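CrmK (Actinoalloteichus sp. WH1-2216-6, PDB 5I1V) is a flavoenzyme with covalently bound FAD, probably an oxidase, involved in recycling shunt products during caerulomycin biosynthesis. Local coordinates at residues L19-A29 with R60-A71; D80-G88 with E99-V110. All coordinates share one frame; numbering follows the deposited sequence.

Contact 1 of 2, residues L19-A29 with R60-A71. With FAD (flavin-adenine dinucleotide), chain E.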
loop_
_atom_site.group_PDB
_atom_site.type_symbol
_atom_site.label_atom_id
_atom_site.label_comp_id
_atom_site.label_asym_id
_atom_site.label_seq_id
_atom_site.Cartn_x
_atom_site.Cartn_y
_atom_site.Cartn_z
ATOM N N LEU A 19 -10.684 0.771 -14.928
ATOM C CA LEU A 19 -10.640 -0.685 -15.005
ATOM C C LEU A 19 -9.788 -1.252 -16.131
ATOM O O LEU A 19 -9.353 -2.393 -16.055
ATOM C CB LEU A 19 -12.062 -1.259 -15.079
ATOM C CG LEU A 19 -12.881 -0.986 -13.819
ATOM C CD1 LEU A 19 -14.295 -1.421 -14.067
ATOM C CD2 LEU A 19 -12.291 -1.728 -12.636
ATOM N N ALA A 20 -9.558 -0.481 -17.181
ATOM C CA ALA A 20 -8.794 -0.930 -18.308
ATOM C C ALA A 20 -7.289 -1.028 -18.023
ATOM O O ALA A 20 -6.572 -1.725 -18.762
ATOM C CB ALA A 20 -9.036 -0.024 -19.466
ATOM N N ARG A 21 -6.836 -0.348 -16.968
ATOM C CA ARG A 21 -5.447 -0.259 -16.589
ATOM C C ARG A 21 -5.162 -1.078 -15.333
ATOM O O ARG A 21 -5.971 -1.117 -14.425
ATOM C CB ARG A 21 -5.089 1.201 -16.373
ATOM C CG ARG A 21 -5.082 1.971 -17.668
ATOM C CD ARG A 21 -5.463 3.425 -17.529
ATOM N NE ARG A 21 -5.204 4.043 -18.825
ATOM C CZ ARG A 21 -6.051 4.075 -19.854
ATOM N NH1 ARG A 21 -5.629 4.613 -20.984
ATOM N NH2 ARG A 21 -7.324 3.620 -19.764
ATOM N N ALA A 22 -4.084 -1.849 -15.325
ATOM C CA ALA A 22 -3.747 -2.597 -14.126
ATOM C C ALA A 22 -2.262 -2.376 -13.929
ATOM O O ALA A 22 -1.767 -1.307 -14.314
ATOM C CB ALA A 22 -4.130 -4.061 -14.273
ATOM N N ASP A 23 -1.532 -3.332 -13.352
ATOM C CA ASP A 23 -0.175 -3.057 -12.923
ATOM C C ASP A 23 0.789 -2.730 -14.071
ATOM O O ASP A 23 1.828 -2.053 -13.881
ATOM C CB ASP A 23 0.372 -4.242 -12.132
ATOM C CG ASP A 23 1.809 -4.006 -11.669
ATOM O OD1 ASP A 23 2.002 -3.016 -10.930
ATOM O OD2 ASP A 23 2.730 -4.763 -12.097
ATOM N N ASN A 24 0.500 -3.229 -15.261
ATOM C CA ASN A 24 1.416 -2.993 -16.389
ATOM C C ASN A 24 0.736 -2.120 -17.432
ATOM O O ASN A 24 -0.123 -2.613 -18.187
ATOM C CB ASN A 24 1.912 -4.318 -16.976
ATOM C CG ASN A 24 3.115 -4.132 -17.876
ATOM O OD1 ASN A 24 3.315 -3.038 -18.407
ATOM N ND2 ASN A 24 3.872 -5.213 -18.117
ATOM N N TYR A 25 1.152 -0.838 -17.503
ATOM C CA TYR A 25 0.531 0.146 -18.406
ATOM C C TYR A 25 0.818 -0.107 -19.900
ATOM O O TYR A 25 0.217 0.552 -20.771
ATOM C CB TYR A 25 0.843 1.626 -17.995
ATOM C CG TYR A 25 -0.234 2.294 -17.115
ATOM C CD1 TYR A 25 -0.736 1.641 -16.005
ATOM C CD2 TYR A 25 -0.757 3.566 -17.409
ATOM C CE1 TYR A 25 -1.708 2.227 -15.185
ATOM C CE2 TYR A 25 -1.760 4.160 -16.588
ATOM C CZ TYR A 25 -2.223 3.471 -15.475
ATOM O OH TYR A 25 -3.226 4.001 -14.631
ATOM N N ARG A 26 1.654 -1.096 -20.216
ATOM C CA ARG A 26 1.807 -1.485 -21.599
ATOM C C ARG A 26 0.526 -2.119 -22.121
ATOM O O ARG A 26 0.305 -2.124 -23.318
ATOM C CB ARG A 26 2.991 -2.427 -21.797
ATOM C CG ARG A 26 4.345 -1.831 -21.418
ATOM C CD ARG A 26 5.442 -2.884 -21.287
ATOM N NE ARG A 26 5.447 -3.642 -22.478
ATOM C CZ ARG A 26 5.671 -4.933 -22.630
ATOM N NH1 ARG A 26 6.032 -5.779 -21.650
ATOM N NH2 ARG A 26 5.517 -5.383 -23.847
ATOM N N PHE A 27 -0.313 -2.670 -21.237
ATOM C CA PHE A 27 -1.486 -3.410 -21.698
ATOM C C PHE A 27 -2.755 -2.777 -21.201
ATOM O O PHE A 27 -3.123 -2.952 -20.049
ATOM C CB PHE A 27 -1.398 -4.847 -21.235
ATOM C CG PHE A 27 -0.082 -5.460 -21.509
ATOM C CD1 PHE A 27 0.435 -5.455 -22.778
ATOM C CD2 PHE A 27 0.643 -6.022 -20.486
ATOM C CE1 PHE A 27 1.699 -6.014 -23.042
ATOM C CE2 PHE A 27 1.889 -6.588 -20.744
ATOM C CZ PHE A 27 2.400 -6.591 -22.010
ATOM N N VAL A 28 -3.428 -2.059 -22.076
ATOM C CA VAL A 28 -4.657 -1.395 -21.719
ATOM C C VAL A 28 -5.783 -2.218 -22.334
ATOM O O VAL A 28 -5.832 -2.418 -23.520
ATOM C CB VAL A 28 -4.624 0.083 -22.186
ATOM C CG1 VAL A 28 -5.990 0.748 -22.061
ATOM C CG2 VAL A 28 -3.557 0.848 -21.375
ATOM N N ALA A 29 -6.702 -2.709 -21.518
ATOM C CA ALA A 29 -7.795 -3.529 -22.050
ATOM C C ALA A 29 -8.861 -2.718 -22.778
ATOM O O ALA A 29 -9.130 -1.562 -22.436
ATOM C CB ALA A 29 -8.436 -4.285 -20.907
ATOM N N ARG A 60 -9.881 -11.036 -14.060
ATOM C CA ARG A 60 -8.854 -10.312 -13.366
ATOM C C ARG A 60 -9.114 -10.358 -11.853
ATOM O O ARG A 60 -10.233 -10.113 -11.450
ATOM C CB ARG A 60 -8.941 -8.889 -13.739
ATOM C CG ARG A 60 -7.750 -8.149 -13.173
ATOM C CD ARG A 60 -7.969 -6.726 -13.278
ATOM N NE ARG A 60 -7.629 -6.267 -14.597
ATOM C CZ ARG A 60 -8.365 -5.363 -15.236
ATOM N NH1 ARG A 60 -9.541 -4.915 -14.673
ATOM N NH2 ARG A 60 -7.932 -4.925 -16.432
ATOM N N SER A 61 -8.086 -10.621 -11.055
ATOM C CA SER A 61 -8.204 -10.562 -9.617
ATOM C C SER A 61 -7.428 -9.334 -9.157
ATOM O O SER A 61 -8.037 -8.267 -8.949
ATOM C CB SER A 61 -7.806 -11.884 -8.959
ATOM O OG SER A 61 -8.735 -12.893 -9.356
ATOM N N GLY A 62 -6.118 -9.456 -9.030
ATOM C CA GLY A 62 -5.286 -8.320 -8.650
ATOM C C GLY A 62 -4.617 -7.527 -9.735
ATOM O O GLY A 62 -4.030 -6.440 -9.461
ATOM N N GLY A 63 -4.687 -8.003 -10.967
ATOM C CA GLY A 63 -4.108 -7.246 -12.070
ATOM C C GLY A 63 -2.604 -7.235 -12.193
ATOM O O GLY A 63 -2.062 -6.433 -12.956
ATOM N N HIS A 64 -1.907 -8.126 -11.519
ATOM C CA HIS A 64 -0.452 -8.156 -11.593
ATOM C C HIS A 64 0.156 -8.909 -12.720
ATOM O O HIS A 64 1.393 -9.032 -12.772
ATOM C CB HIS A 64 0.112 -8.619 -10.244
ATOM C CG HIS A 64 0.318 -7.465 -9.364
ATOM N ND1 HIS A 64 1.527 -6.802 -9.311
ATOM C CD2 HIS A 64 -0.549 -6.738 -8.632
ATOM C CE1 HIS A 64 1.395 -5.723 -8.554
ATOM N NE2 HIS A 64 0.144 -5.660 -8.145
ATOM N N CYS A 65 -0.650 -9.413 -13.654
ATOM C CA CYS A 65 -0.068 -10.277 -14.730
ATOM C C CYS A 65 1.059 -9.488 -15.407
ATOM O O CYS A 65 0.828 -8.335 -15.760
ATOM C CB CYS A 65 -1.072 -10.514 -15.827
ATOM S SG CYS A 65 -0.602 -11.816 -16.990
ATOM N N GLY A 66 2.171 -10.142 -15.678
ATOM C CA GLY A 66 3.271 -9.524 -16.403
ATOM C C GLY A 66 3.050 -9.424 -17.907
ATOM O O GLY A 66 3.710 -8.668 -18.553
ATOM N N GLU A 67 2.061 -10.110 -18.455
ATOM C CA GLU A 67 1.758 -10.038 -19.887
ATOM C C GLU A 67 0.299 -9.651 -20.081
ATOM O O GLU A 67 -0.401 -9.423 -19.104
ATOM C CB GLU A 67 1.988 -11.391 -20.536
ATOM C CG GLU A 67 3.426 -11.843 -20.582
ATOM C CD GLU A 67 4.293 -11.079 -21.600
ATOM O OE1 GLU A 67 5.429 -11.541 -21.825
ATOM O OE2 GLU A 67 3.863 -10.046 -22.175
ATOM N N ALA A 68 -0.145 -9.608 -21.324
ATOM C CA ALA A 68 -1.465 -9.130 -21.686
ATOM C C ALA A 68 -2.503 -10.264 -21.656
ATOM O O ALA A 68 -3.402 -10.301 -22.478
ATOM C CB ALA A 68 -1.450 -8.541 -23.087
ATOM N N PHE A 69 -2.390 -11.179 -20.724
ATOM C CA PHE A 69 -3.284 -12.340 -20.717
ATOM C C PHE A 69 -4.692 -11.925 -20.439
ATOM O O PHE A 69 -5.621 -12.540 -20.932
ATOM C CB PHE A 69 -2.834 -13.327 -19.659
ATOM C CG PHE A 69 -1.489 -13.943 -19.937
ATOM C CD1 PHE A 69 -0.870 -13.775 -21.158
ATOM C CD2 PHE A 69 -0.900 -14.757 -19.008
ATOM C CE1 PHE A 69 0.329 -14.381 -21.426
ATOM C CE2 PHE A 69 0.311 -15.391 -19.273
ATOM C CZ PHE A 69 0.924 -15.180 -20.489
ATOM N N VAL A 70 -4.869 -10.903 -19.612
ATOM C CA VAL A 70 -6.250 -10.462 -19.275
ATOM C C VAL A 70 -6.729 -9.447 -20.324
ATOM O O VAL A 70 -7.860 -9.485 -20.757
ATOM C CB VAL A 70 -6.293 -9.815 -17.872
ATOM C CG1 VAL A 70 -7.692 -9.290 -17.549
ATOM C CG2 VAL A 70 -5.784 -10.708 -16.748
ATOM N N ALA A 71 -5.821 -8.555 -20.726
ATOM C CA ALA A 71 -6.110 -7.292 -21.388
ATOM C C ALA A 71 -5.860 -7.270 -22.913
ATOM O O ALA A 71 -6.018 -6.242 -23.536
ATOM C CB ALA A 71 -5.307 -6.176 -20.702
HETATM P PA FAD E . -4.171 -10.928 -12.715
HETATM O O1A FAD E . -3.450 -10.040 -13.699
HETATM O O2A FAD E . -5.526 -10.453 -12.278
HETATM O O5B FAD E . -4.264 -12.392 -13.276
HETATM C C5B FAD E . -3.116 -13.183 -13.568
HETATM C C4B FAD E . -3.531 -14.347 -14.479
HETATM O O4B FAD E . -4.368 -15.214 -13.686
HETATM C C3B FAD E . -4.368 -14.028 -15.699
HETATM O O3B FAD E . -4.166 -15.052 -16.657
HETATM C C2B FAD E . -5.779 -14.118 -15.191
HETATM O O2B FAD E . -6.833 -14.181 -16.157
HETATM C C1B FAD E . -5.674 -15.290 -14.207
HETATM N N9A FAD E . -6.606 -15.139 -13.062
HETATM C C8A FAD E . -6.766 -14.083 -12.207
HETATM N N7A FAD E . -7.824 -14.320 -11.363
HETATM C C5A FAD E . -8.290 -15.504 -11.699
HETATM C C6A FAD E . -9.362 -16.311 -11.171
HETATM N N6A FAD E . -10.025 -15.827 -10.139
HETATM N N1A FAD E . -9.587 -17.489 -11.763
HETATM C C2A FAD E . -8.886 -17.917 -12.834
HETATM N N3A FAD E . -7.826 -17.244 -13.350
HETATM C C4A FAD E . -7.569 -16.020 -12.823
HETATM N N1 FAD E . 4.568 -14.067 -7.244
HETATM C C2 FAD E . 5.140 -14.797 -6.257
HETATM O O2 FAD E . 5.014 -16.027 -6.245
HETATM N N3 FAD E . 5.857 -14.244 -5.255
HETATM C C4 FAD E . 6.110 -12.946 -5.152
HETATM O O4 FAD E . 6.749 -12.484 -4.183
HETATM C C4X FAD E . 5.529 -12.069 -6.159
HETATM N N5 FAD E . 5.743 -10.726 -6.118
HETATM C C5X FAD E . 5.104 -9.945 -7.003
HETATM C C6 FAD E . 5.176 -8.557 -6.881
HETATM C C7 FAD E . 4.552 -7.682 -7.770
HETATM C C7M FAD E . 4.673 -6.167 -7.562
HETATM C C8 FAD E . 3.783 -8.295 -8.874
HETATM C C8M FAD E . 3.091 -7.444 -9.903
HETATM C C9 FAD E . 3.697 -9.684 -9.027
HETATM C C9A FAD E . 4.330 -10.536 -8.123
HETATM N N10 FAD E . 4.246 -11.929 -8.236
HETATM C C10 FAD E . 4.796 -12.722 -7.246
HETATM C "C1'" FAD E . 3.716 -12.574 -9.437
HETATM C "C2'" FAD E . 2.267 -12.898 -9.266
HETATM O "O2'" FAD E . 2.158 -14.088 -8.510
HETATM C "C3'" FAD E . 1.549 -13.018 -10.568
HETATM O "O3'" FAD E . 1.690 -11.765 -11.293
HETATM C "C4'" FAD E . 0.067 -13.399 -10.363
HETATM O "O4'" FAD E . -0.359 -14.103 -11.529
HETATM C "C5'" FAD E . -0.778 -12.164 -10.126
HETATM O "O5'" FAD E . -2.115 -12.583 -9.853
HETATM P P FAD E . -3.221 -11.450 -9.948
HETATM O O1P FAD E . -2.809 -10.256 -9.168
HETATM O O2P FAD E . -4.566 -12.045 -9.676
HETATM O O3P FAD E . -3.133 -11.059 -11.519
HETATM O O HOH W 1 2.772 -6.399 -14.017
HETATM O O HOH W 2 5.513 -8.741 -23.548
HETATM O O HOH W 3 5.700 -8.204 -20.325
#
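Leu19 O is gripped by both terminal nitrogens of Arg60: NH1 and NH2 each lie 2.9 Å from it at the guanidinium edge, but both bonds are weak. Arg60 also forms a salt bridge with Asp80. A straighter bond runs from Asp23 N to Gly63 O (3.2 Å, 160° at the hydrogen). Gly63 has positive phi, and a CB there would run into Ala22 CB. Beyond that bond, Asp23 CB sits over the centre of the His64 ring, a CH-pi contact; with CG anti to the backbone N (chi1 179°), the carboxylate stacks on the imidazole, planes 23° apart. His64 ND1 is bonded covalently to C8M of FAD at its ring edge, so Asp23 lines the flavin attachment site, its OD2 salt-bridged to Arg340. Backbone nitrogens of Ser61, Gly62, Gly63, His64 and Cys65 meanwhile bind the FAD diphosphate, as in the PCMH-type FAD-binding fold. Farther along, Phe27 presents one ring face to Ala68 CB, which lies over it 3.9 Å from the centroid, while Gly66 O approaches its edge in plane, 3.5 Å from CE2. Replacing Phe27 with an alanine would probably leave Ala68 CB without its aromatic cover and open a gap beside Gly66 and Glu67. Ala29 CB and Ala71 CB close the far end at 3.7 Å. The two loops follow helix 15-19 and strand 57-60; Leu19 and Arg60 lean on Phe34 of strand 33-36, Ala29 rests on Ile78 of strand 77-80, and strand 339-347 borders Arg26.

Contact 2 of 2, residues D80-G88 with E99-V110; sequences DLSSMSHVG and EAGATVGQIYRV
His86 and Glu99 hold each other through two bonds. Glu99 N donates to His86 O at 2.9 Å. In return His86 N reaches Glu99 OE1, also at 2.9 Å, coming from above the carboxylate plane, 43° out of it. In Glu99, CG anti to the carbonyl carbon (chi1 -79°) aims the extended chain along the 84-86 backbone, bringing OE1 to the amide and laying the carboxylate against His86 CB; OE2 is salt-bridged to Arg199. Nearby, Gly101 N makes a weak bond to Met84 O (3.0 Å), and Gly101 CA points a C-H at Leu81 O. A side chain at Gly101 would clash with both carbonyl oxygens, so the turn of 99-102 presses directly on that of 81-84. Leu81 CD1 touches Ala100 CB here, beside the FAD. The His86–Glu99 pair sits at the open end of the antiparallel hairpin of strands 87-90 and 95-99, in line with the Gly88–Glu97 pairing, at one margin of a five-stranded sheet in the FAD-binding region; helix 104-115 follows and packs back on the first strand. There Val87 splits its branches: CG2 meets Ala102 CB and Ile107 CG1, each at 3.8 Å, and CG1 slides past Val110 CG1. At the start of the helix Gln106 NE2 gives a weak bond to Ser85 O, 2.9 Å away. Its amide is steadied by Thr103 N, which donates to Gln106 OE1 at 3.2 Å from above the carbonyl plane. On the other segment, Asp80 OD1 takes Ser82 N, closing an Asx turn around Leu81, and Ser82 OG as well.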
loop_
_atom_site.group_PDB
_atom_site.type_symbol
_atom_site.label_atom_id
_atom_site.label_comp_id
_atom_site.label_asym_id
_atom_site.label_seq_id
_atom_site.Cartn_x
_atom_site.Cartn_y
_atom_site.Cartn_z
ATOM N N ASP A 80 -14.041 -8.781 -13.340
ATOM C CA ASP A 80 -13.084 -8.234 -12.390
ATOM C C ASP A 80 -13.596 -8.645 -11.016
ATOM O O ASP A 80 -14.689 -8.280 -10.635
ATOM C CB ASP A 80 -12.988 -6.747 -12.524
ATOM C CG ASP A 80 -11.983 -6.113 -11.591
ATOM O OD1 ASP A 80 -11.956 -6.414 -10.387
ATOM O OD2 ASP A 80 -11.199 -5.256 -12.075
ATOM N N LEU A 81 -12.790 -9.413 -10.311
ATOM C CA LEU A 81 -13.168 -9.987 -8.983
ATOM C C LEU A 81 -12.773 -9.146 -7.775
ATOM O O LEU A 81 -12.847 -9.614 -6.647
ATOM C CB LEU A 81 -12.575 -11.374 -8.891
ATOM C CG LEU A 81 -13.115 -12.398 -9.885
ATOM C CD1 LEU A 81 -12.609 -13.787 -9.509
ATOM C CD2 LEU A 81 -14.619 -12.451 -9.966
ATOM N N SER A 82 -12.344 -7.904 -7.986
ATOM C CA SER A 82 -11.853 -7.075 -6.870
ATOM C C SER A 82 -12.880 -6.782 -5.781
ATOM O O SER A 82 -12.499 -6.538 -4.654
ATOM C CB SER A 82 -11.225 -5.768 -7.410
ATOM O OG SER A 82 -12.159 -5.076 -8.202
ATOM N N SER A 83 -14.174 -6.891 -6.068
ATOM C CA SER A 83 -15.193 -6.752 -5.034
ATOM C C SER A 83 -15.504 -8.056 -4.269
ATOM O O SER A 83 -16.364 -8.051 -3.426
ATOM C CB SER A 83 -16.490 -6.165 -5.635
ATOM O OG SER A 83 -16.235 -4.888 -6.270
ATOM N N MET A 84 -14.842 -9.163 -4.578
ATOM C CA MET A 84 -14.964 -10.401 -3.815
ATOM C C MET A 84 -13.620 -10.619 -3.104
ATOM O O MET A 84 -12.746 -11.299 -3.614
ATOM C CB MET A 84 -15.274 -11.588 -4.766
ATOM C CG MET A 84 -16.637 -11.490 -5.444
ATOM S SD MET A 84 -17.031 -12.793 -6.621
ATOM C CE MET A 84 -16.888 -14.294 -5.663
ATOM N N SER A 85 -13.461 -9.993 -1.947
ATOM C CA SER A 85 -12.184 -10.019 -1.240
ATOM C C SER A 85 -12.330 -10.496 0.207
ATOM O O SER A 85 -11.467 -10.256 1.042
ATOM C CB SER A 85 -11.561 -8.634 -1.292
ATOM O OG SER A 85 -12.475 -7.752 -0.623
ATOM N N HIS A 86 -13.432 -11.192 0.528
ATOM C CA HIS A 86 -13.550 -11.731 1.847
ATOM C C HIS A 86 -12.403 -12.671 2.235
ATOM O O HIS A 86 -12.022 -13.543 1.449
ATOM C CB HIS A 86 -14.888 -12.457 1.989
ATOM C CG HIS A 86 -15.042 -13.128 3.305
ATOM N ND1 HIS A 86 -15.335 -12.426 4.454
ATOM C CD2 HIS A 86 -14.904 -14.421 3.672
ATOM C CE1 HIS A 86 -15.401 -13.267 5.472
ATOM N NE2 HIS A 86 -15.152 -14.485 5.022
ATOM N N VAL A 87 -11.899 -12.518 3.471
ATOM C CA VAL A 87 -10.922 -13.440 4.115
ATOM C C VAL A 87 -11.476 -13.781 5.514
ATOM O O VAL A 87 -11.848 -12.889 6.255
ATOM C CB VAL A 87 -9.537 -12.780 4.267
ATOM C CG1 VAL A 87 -8.566 -13.662 5.039
ATOM C CG2 VAL A 87 -8.956 -12.476 2.901
ATOM N N GLY A 88 -11.621 -15.056 5.823
ATOM C CA GLY A 88 -12.273 -15.472 7.071
ATOM C C GLY A 88 -12.038 -16.952 7.313
ATOM O O GLY A 88 -11.780 -17.689 6.381
ATOM N N GLU A 99 -11.407 -15.309 -0.728
ATOM C CA GLU A 99 -11.973 -14.967 -2.064
ATOM C C GLU A 99 -10.893 -14.549 -3.035
ATOM O O GLU A 99 -9.862 -13.988 -2.619
ATOM C CB GLU A 99 -13.084 -13.922 -1.964
ATOM C CG GLU A 99 -14.355 -14.613 -1.528
ATOM C CD GLU A 99 -15.552 -13.699 -1.289
ATOM O OE1 GLU A 99 -15.366 -12.453 -1.257
ATOM O OE2 GLU A 99 -16.684 -14.242 -1.150
ATOM N N ALA A 100 -11.130 -14.810 -4.326
ATOM C CA ALA A 100 -10.062 -14.677 -5.371
ATOM C C ALA A 100 -9.576 -13.271 -5.476
ATOM O O ALA A 100 -8.427 -12.995 -5.914
ATOM C CB ALA A 100 -10.602 -15.101 -6.714
ATOM N N GLY A 101 -10.439 -12.328 -5.138
ATOM C CA GLY A 101 -10.041 -10.944 -5.278
ATOM C C GLY A 101 -9.384 -10.328 -4.084
ATOM O O GLY A 101 -9.046 -9.156 -4.148
ATOM N N ALA A 102 -9.133 -11.091 -3.016
ATOM C CA ALA A 102 -8.348 -10.587 -1.874
ATOM C C ALA A 102 -6.901 -10.412 -2.327
ATOM O O ALA A 102 -6.409 -11.203 -3.120
ATOM C CB ALA A 102 -8.439 -11.594 -0.723
ATOM N N THR A 103 -6.224 -9.354 -1.885
ATOM C CA THR A 103 -4.810 -9.182 -2.215
ATOM C C THR A 103 -3.970 -9.748 -1.082
ATOM O O THR A 103 -4.418 -9.870 0.102
ATOM C CB THR A 103 -4.482 -7.709 -2.411
ATOM O OG1 THR A 103 -4.898 -7.001 -1.246
ATOM C CG2 THR A 103 -5.234 -7.168 -3.585
ATOM N N VAL A 104 -2.754 -10.132 -1.404
ATOM C CA VAL A 104 -1.918 -10.815 -0.399
ATOM C C VAL A 104 -1.634 -9.962 0.845
ATOM O O VAL A 104 -1.652 -10.475 1.970
ATOM C CB VAL A 104 -0.590 -11.306 -0.968
ATOM C CG1 VAL A 104 -0.833 -12.195 -2.173
ATOM C CG2 VAL A 104 0.257 -10.141 -1.287
ATOM N N GLY A 105 -1.445 -8.665 0.665
ATOM C CA GLY A 105 -1.115 -7.782 1.812
ATOM C C GLY A 105 -2.204 -7.791 2.871
ATOM O O GLY A 105 -1.954 -7.789 4.115
ATOM N N GLN A 106 -3.415 -7.770 2.350
ATOM C CA GLN A 106 -4.630 -7.759 3.096
ATOM C C GLN A 106 -4.825 -9.072 3.815
ATOM O O GLN A 106 -5.192 -9.107 4.983
ATOM C CB GLN A 106 -5.780 -7.551 2.104
ATOM C CG GLN A 106 -7.172 -7.791 2.631
ATOM C CD GLN A 106 -8.197 -8.008 1.516
ATOM O OE1 GLN A 106 -7.927 -7.790 0.303
ATOM N NE2 GLN A 106 -9.391 -8.434 1.919
ATOM N N ILE A 107 -4.632 -10.158 3.076
ATOM C CA ILE A 107 -4.728 -11.489 3.602
ATOM C C ILE A 107 -3.758 -11.613 4.804
ATOM O O ILE A 107 -4.145 -12.095 5.894
ATOM C CB ILE A 107 -4.374 -12.553 2.502
ATOM C CG1 ILE A 107 -5.441 -12.628 1.410
ATOM C CG2 ILE A 107 -4.284 -13.931 3.097
ATOM C CD1 ILE A 107 -4.997 -13.361 0.157
ATOM N N TYR A 108 -2.516 -11.163 4.644
ATOM C CA TYR A 108 -1.559 -11.356 5.712
ATOM C C TYR A 108 -1.999 -10.610 6.965
ATOM O O TYR A 108 -1.870 -11.133 8.082
ATOM C CB TYR A 108 -0.176 -10.875 5.348
ATOM C CG TYR A 108 0.539 -11.662 4.279
ATOM C CD1 TYR A 108 0.235 -12.994 4.024
ATOM C CD2 TYR A 108 1.567 -11.063 3.537
ATOM C CE1 TYR A 108 0.913 -13.698 3.037
ATOM C CE2 TYR A 108 2.258 -11.770 2.561
ATOM C CZ TYR A 108 1.916 -13.086 2.318
ATOM O OH TYR A 108 2.580 -13.803 1.356
ATOM N N ARG A 109 -2.502 -9.394 6.782
ATOM C CA ARG A 109 -2.890 -8.566 7.900
ATOM C C ARG A 109 -4.053 -9.185 8.623
ATOM O O ARG A 109 -4.048 -9.214 9.834
ATOM C CB ARG A 109 -3.281 -7.155 7.456
ATOM C CG ARG A 109 -2.092 -6.244 7.261
ATOM C CD ARG A 109 -2.592 -4.812 7.278
ATOM N NE ARG A 109 -2.969 -4.450 5.941
ATOM C CZ ARG A 109 -2.207 -3.732 5.119
ATOM N NH1 ARG A 109 -1.019 -3.256 5.511
ATOM N NH2 ARG A 109 -2.647 -3.473 3.891
ATOM N N VAL A 110 -5.037 -9.696 7.893
ATOM C CA VAL A 110 -6.186 -10.339 8.521
ATOM C C VAL A 110 -5.810 -11.615 9.299
ATOM O O VAL A 110 -6.228 -11.820 10.445
ATOM C CB VAL A 110 -7.270 -10.668 7.482
ATOM C CG1 VAL A 110 -8.399 -11.468 8.115
ATOM C CG2 VAL A 110 -7.837 -9.363 6.905
#

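In the fold
Both contacts are partly buried, and their centres lie about 18 Å apart. They meet where the neighbouring strands 57-60 and 77-80 end: Arg60 O and Leu81 N, 2.9 Å apart, probably share a hydrogen bond, and Ser61 CB packs 3.3 Å from Ala100 O. Contact 1 joins two irregular loops through one sound backbone bond, a guanidinium on a carbonyl and CH-pi packing, with the charges paired outside and the amides turned to the cofactor. Contact 2 joins the loop and first hairpin strand of 80-88 to the turn and helix that come after the second strand, through one good backbone bond, side-chain-to-backbone bonds and aliphatic packing. Each also reaches the second subunit.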